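Local coordinates for 4-aminobutyrate transaminase (Acinetobacter baumannii, PDB 6WOP), which probably transfers the amino group of 4-aminobutyrate to 2-oxoglutarate as a pyridoxal-phosphate-dependent class-III aminotransferase, at residues L328-L332 against F404-L408. Sequence-based numbering, arbitrary orientation.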
loop_
_atom_site.group_PDB
_atom_site.type_symbol
_atom_site.label_atom_id
_atom_site.label_comp_id
_atom_site.label_asym_id
_atom_site.label_seq_id
_atom_site.Cartn_x
_atom_site.Cartn_y
_atom_site.Cartn_z
ATOM N N LEU A 328 -39.752 18.231 -16.441
ATOM C CA LEU A 328 -39.746 16.844 -16.889
ATOM C C LEU A 328 -39.678 15.882 -15.690
ATOM O O LEU A 328 -40.360 14.853 -15.666
ATOM C CB LEU A 328 -38.567 16.611 -17.841
ATOM C CG LEU A 328 -38.548 17.277 -19.228
ATOM C CD1 LEU A 328 -37.141 17.231 -19.776
ATOM C CD2 LEU A 328 -39.454 16.574 -20.183
ATOM N N GLY A 329 -38.808 16.154 -14.713
ATOM C CA GLY A 329 -38.755 15.251 -13.576
ATOM C C GLY A 329 -40.085 15.153 -12.857
ATOM O O GLY A 329 -40.496 14.070 -12.430
ATOM N N ALA A 330 -40.763 16.285 -12.679
ATOM C CA ALA A 330 -42.040 16.243 -12.000
ATOM C C ALA A 330 -43.015 15.334 -12.750
ATOM O O ALA A 330 -43.758 14.556 -12.127
ATOM C CB ALA A 330 -42.606 17.660 -11.842
ATOM N N GLU A 331 -43.020 15.416 -14.094
ATOM C CA GLU A 331 -43.946 14.647 -14.912
ATOM C C GLU A 331 -43.599 13.169 -14.888
ATOM O O GLU A 331 -44.501 12.304 -14.807
ATOM C CB GLU A 331 -43.949 15.172 -16.353
ATOM C CG GLU A 331 -44.946 14.424 -17.212
ATOM C CD GLU A 331 -45.128 14.986 -18.612
ATOM O OE1 GLU A 331 -45.954 14.399 -19.347
ATOM O OE2 GLU A 331 -44.480 15.990 -18.960
ATOM N N LEU A 332 -42.294 12.856 -14.964
ATOM C CA LEU A 332 -41.888 11.473 -14.787
ATOM C C LEU A 332 -42.241 10.947 -13.390
ATOM O O LEU A 332 -42.651 9.786 -13.254
ATOM C CB LEU A 332 -40.391 11.320 -15.066
ATOM C CG LEU A 332 -39.718 10.006 -14.606
ATOM C CD1 LEU A 332 -40.359 8.794 -15.209
ATOM C CD2 LEU A 332 -38.220 10.006 -14.991
ATOM N N PHE A 404 -41.014 12.705 -24.975
ATOM C CA PHE A 404 -40.920 12.289 -23.581
ATOM C C PHE A 404 -42.202 11.577 -23.134
ATOM O O PHE A 404 -42.154 10.511 -22.494
ATOM C CB PHE A 404 -40.654 13.534 -22.726
ATOM C CG PHE A 404 -40.484 13.274 -21.209
ATOM C CD1 PHE A 404 -39.326 12.667 -20.704
ATOM C CD2 PHE A 404 -41.416 13.805 -20.311
ATOM C CE1 PHE A 404 -39.132 12.533 -19.355
ATOM C CE2 PHE A 404 -41.216 13.663 -18.941
ATOM C CZ PHE A 404 -40.083 13.036 -18.482
ATOM N N ARG A 405 -43.347 12.130 -23.525
ATOM C CA ARG A 405 -44.636 11.548 -23.162
ATOM C C ARG A 405 -44.763 10.144 -23.745
ATOM O O ARG A 405 -45.248 9.229 -23.079
ATOM C CB ARG A 405 -45.783 12.430 -23.657
ATOM C CG ARG A 405 -45.628 13.902 -23.309
ATOM C CD ARG A 405 -46.736 14.370 -22.379
ATOM N NE ARG A 405 -46.482 15.709 -21.856
ATOM C CZ ARG A 405 -46.706 16.830 -22.532
ATOM N NH1 ARG A 405 -47.191 16.777 -23.765
ATOM N NH2 ARG A 405 -46.445 18.005 -21.977
ATOM N N GLN A 406 -44.326 9.978 -24.989
ATOM C CA GLN A 406 -44.350 8.663 -25.638
ATOM C C GLN A 406 -43.482 7.666 -24.895
ATOM O O GLN A 406 -43.824 6.476 -24.783
ATOM C CB GLN A 406 -43.834 8.779 -27.064
ATOM C CG GLN A 406 -44.028 7.553 -27.938
ATOM C CD GLN A 406 -43.565 7.843 -29.333
ATOM O OE1 GLN A 406 -43.320 9.001 -29.658
ATOM N NE2 GLN A 406 -43.367 6.804 -30.146
ATOM N N GLY A 407 -42.320 8.149 -24.438
ATOM C CA GLY A 407 -41.423 7.332 -23.637
ATOM C C GLY A 407 -42.080 6.900 -22.355
ATOM O O GLY A 407 -41.924 5.758 -21.946
ATOM N N LEU A 408 -42.854 7.797 -21.720
ATOM C CA LEU A 408 -43.497 7.429 -20.448
ATOM C C LEU A 408 -44.647 6.467 -20.684
ATOM O O LEU A 408 -44.951 5.626 -19.837
ATOM C CB LEU A 408 -44.012 8.668 -19.738
ATOM C CG LEU A 408 -43.067 9.769 -19.290
ATOM C CD1 LEU A 408 -43.868 10.951 -18.742
ATOM C CD2 LEU A 408 -42.045 9.249 -18.313
#
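Glu-331 OE1 accepts the NE-H of Arg-405 at 2.9 Å in a salt bridge that ties helix 321-342 to helix 401-416, two helices that pack in the C-terminal small domain of this class-III aminotransferase, a fold-type I pyridoxal-phosphate enzyme. The bond is bent, 132° at the hydrogen, although OE1 offers its syn lone pair and lies close to the guanidinium plane. An extended Glu-331, with CG anti to the backbone N, spans the distance between the helices, while Arg-405, bent at chi2, crosses the Glu-331 side chain at about a right angle and presents NE to OE1. The short segments run near parallel, 24° apart, and their axes come no closer than 11.3 Å, a wide spacing bridged by side chains.

Beneath the ion pair, the ring of Phe-404 lies between the two helices. Leu-328 CD2 sits over one face, 3.5 Å from the ring centroid and 16° off the normal, which meets the geometry of a CH-pi contact. Leu-408 CD2 lies beyond the opposite face, farther from the ring plane. Glu-331 OE2 approaches the ring edge in plane, 4.0 Å from Phe-404 CD2. Tyr-395, on the chain between the two helices, meets the same ring edge-to-face and also touches Leu-328 and Leu-332. The apolar layer continues one turn further along, where Leu-332 CD1 meets Leu-408 CD2 at 3.6 Å.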